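Local coordinates for protein tautomerase (Advenella mimigardefordensis DPN7, PDB 6VVW) that belongs to the tautomerase (MIF-like) superfamily and assembles as a trimer of subunits that each contain a beta-alpha-beta unit, at residues 4-10 with 41-47. Sequence-based numbering, arbitrary orientation.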
loop_
_atom_site.group_PDB
_atom_site.type_symbol
_atom_site.label_atom_id
_atom_site.label_comp_id
_atom_site.label_asym_id
_atom_site.label_seq_id
_atom_site.Cartn_x
_atom_site.Cartn_y
_atom_site.Cartn_z
ATOM N N LEU A 4 -5.425 -7.110 -4.875
ATOM C CA LEU A 4 -4.792 -7.481 -3.623
ATOM C C LEU A 4 -3.307 -7.248 -3.757
ATOM O O LEU A 4 -2.734 -7.469 -4.824
ATOM C CB LEU A 4 -5.058 -8.936 -3.261
ATOM C CG LEU A 4 -6.203 -9.201 -2.288
ATOM C CD1 LEU A 4 -7.567 -9.039 -2.946
ATOM C CD2 LEU A 4 -6.060 -10.605 -1.777
ATOM N N GLN A 5 -2.709 -6.733 -2.695
ATOM C CA GLN A 5 -1.263 -6.660 -2.583
ATOM C C GLN A 5 -0.924 -7.335 -1.278
ATOM O O GLN A 5 -1.677 -7.212 -0.308
ATOM C CB GLN A 5 -0.738 -5.207 -2.608
ATOM C CG GLN A 5 -1.246 -4.401 -3.774
ATOM C CD GLN A 5 -0.580 -3.049 -3.898
ATOM O OE1 GLN A 5 0.161 -2.623 -3.009
ATOM N NE2 GLN A 5 -0.818 -2.371 -5.021
ATOM N N VAL A 6 0.188 -8.063 -1.263
ATOM C CA VAL A 6 0.511 -8.985 -0.177
ATOM C C VAL A 6 1.989 -8.876 0.150
ATOM O O VAL A 6 2.830 -8.960 -0.749
ATOM C CB VAL A 6 0.186 -10.444 -0.547
ATOM C CG1 VAL A 6 0.213 -11.296 0.683
ATOM C CG2 VAL A 6 -1.135 -10.553 -1.275
ATOM N N GLN A 7 2.314 -8.736 1.434
ATOM C CA GLN A 7 3.687 -8.852 1.901
ATOM C C GLN A 7 3.822 -10.141 2.692
ATOM O O GLN A 7 3.109 -10.342 3.679
ATOM C CB GLN A 7 4.084 -7.658 2.758
ATOM C CG GLN A 7 4.316 -6.410 1.953
ATOM C CD GLN A 7 4.553 -5.165 2.804
ATOM O OE1 GLN A 7 4.614 -5.228 4.038
ATOM N NE2 GLN A 7 4.694 -4.013 2.135
ATOM N N VAL A 8 4.722 -11.018 2.250
ATOM C CA VAL A 8 5.053 -12.228 2.988
ATOM C C VAL A 8 6.515 -12.160 3.390
ATOM O O VAL A 8 7.327 -11.576 2.676
ATOM C CB VAL A 8 4.786 -13.485 2.146
ATOM C CG1 VAL A 8 5.510 -13.380 0.837
ATOM C CG2 VAL A 8 5.217 -14.729 2.903
ATOM N N THR A 9 6.858 -12.745 4.529
ATOM C CA THR A 9 8.274 -12.885 4.855
ATOM C C THR A 9 8.965 -13.644 3.718
ATOM O O THR A 9 8.396 -14.571 3.133
ATOM C CB THR A 9 8.449 -13.608 6.200
ATOM O OG1 THR A 9 9.694 -13.240 6.798
ATOM C CG2 THR A 9 8.466 -15.105 6.036
ATOM N N ALA A 10 10.169 -13.211 3.346
ATOM C CA ALA A 10 10.804 -13.801 2.176
ATOM C C ALA A 10 11.180 -15.258 2.430
ATOM O O ALA A 10 11.357 -15.691 3.577
ATOM C CB ALA A 10 12.053 -13.011 1.790
ATOM N N ILE A 41 -4.018 -10.031 -7.838
ATOM C CA ILE A 41 -3.288 -10.266 -6.601
ATOM C C ILE A 41 -1.820 -10.114 -6.908
ATOM O O ILE A 41 -1.336 -10.650 -7.908
ATOM C CB ILE A 41 -3.560 -11.663 -6.019
ATOM C CG1 ILE A 41 -5.004 -11.770 -5.550
ATOM C CG2 ILE A 41 -2.624 -11.923 -4.873
ATOM C CD1 ILE A 41 -5.526 -13.172 -5.471
ATOM N N SER A 42 -1.104 -9.397 -6.057
ATOM C CA SER A 42 0.319 -9.168 -6.250
ATOM C C SER A 42 1.064 -9.594 -4.998
ATOM O O SER A 42 0.736 -9.137 -3.902
ATOM C CB SER A 42 0.584 -7.702 -6.542
ATOM O OG SER A 42 0.890 -7.000 -5.352
ATOM N N LEU A 43 2.083 -10.435 -5.148
ATOM C CA LEU A 43 2.893 -10.835 -4.008
ATOM C C LEU A 43 4.259 -10.162 -4.052
ATOM O O LEU A 43 4.903 -10.125 -5.106
ATOM C CB LEU A 43 3.063 -12.356 -3.962
ATOM C CG LEU A 43 3.823 -12.813 -2.720
ATOM C CD1 LEU A 43 3.060 -12.278 -1.553
ATOM C CD2 LEU A 43 3.877 -14.304 -2.617
ATOM N N HIS A 44 4.712 -9.660 -2.891
ATOM C CA HIS A 44 5.959 -8.896 -2.770
ATOM C C HIS A 44 6.682 -9.345 -1.506
ATOM O O HIS A 44 6.438 -8.798 -0.429
ATOM C CB HIS A 44 5.652 -7.409 -2.737
ATOM C CG HIS A 44 6.742 -6.555 -2.162
ATOM N ND1 HIS A 44 8.084 -6.833 -2.325
ATOM C CD2 HIS A 44 6.682 -5.406 -1.445
ATOM C CE1 HIS A 44 8.802 -5.894 -1.731
ATOM N NE2 HIS A 44 7.976 -5.023 -1.181
ATOM N N GLU A 45 7.587 -10.317 -1.642
ATOM C CA GLU A 45 8.230 -10.880 -0.465
ATOM C C GLU A 45 9.177 -9.878 0.175
ATOM O O GLU A 45 9.746 -9.009 -0.481
ATOM C CB GLU A 45 9.017 -12.140 -0.791
ATOM C CG GLU A 45 8.599 -12.888 -2.032
ATOM C CD GLU A 45 9.485 -14.097 -2.262
ATOM O OE1 GLU A 45 10.026 -14.621 -1.270
ATOM O OE2 GLU A 45 9.621 -14.540 -3.421
ATOM N N ILE A 46 9.370 -10.043 1.474
ATOM C CA ILE A 46 10.048 -9.070 2.310
ATOM C C ILE A 46 11.159 -9.789 3.051
ATOM O O ILE A 46 10.939 -10.865 3.618
ATOM C CB ILE A 46 9.080 -8.407 3.305
ATOM C CG1 ILE A 46 8.026 -7.590 2.565
ATOM C CG2 ILE A 46 9.837 -7.522 4.243
ATOM C CD1 ILE A 46 7.488 -6.469 3.384
ATOM N N GLU A 47 12.347 -9.208 3.036
ATOM C CA GLU A 47 13.470 -9.836 3.700
ATOM C C GLU A 47 13.309 -9.733 5.203
ATOM O O GLU A 47 12.840 -8.719 5.725
ATOM C CB GLU A 47 14.786 -9.170 3.292
ATOM C CG GLU A 47 15.610 -9.944 2.302
ATOM C CD GLU A 47 15.922 -11.348 2.774
ATOM O OE1 GLU A 47 16.027 -11.570 4.000
ATOM O OE2 GLU A 47 16.065 -12.231 1.907
#
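Strands 3-8 and 40-43, connected through helix 16-30 as a beta-alpha-beta unit, pair in parallel, and main-chain bonds continue past them to Ala-10 and Ile-46. Ser-42 N donates to Leu-4 O (2.8 Å), His-44 N to Val-6 O (2.9 Å) and Ile-46 N to Val-8 O (2.8 Å); the return bond from Val-6 N to Ser-42 O (2.9 Å) is weak. Val-8 N stays 3.9 Å from His-44 O, so the regular alternation lapses there, yet a very short bond from Ala-10 N to Ile-46 O (2.5 Å) ties the ends together. Apolar packing involves Leu-4, Val-6, Ile-41 and Leu-43 on one face: Leu-43 CD1 lies 3.6 Å from both Val-6 CB and Val-8 CG1, while Ile-41 also packs against helix 16-30. Glu-45 forms a salt bridge with Lys-17. Main-chain bonds and aliphatic contacts thus join the pair within the subunit, whereas the Ile-41 and Ser-42 backbone pairs antiparallel with the second subunit, Ser-42 OG bonds its Gln-7, and Gln-7 OE1 bonds Ser-42 of the third.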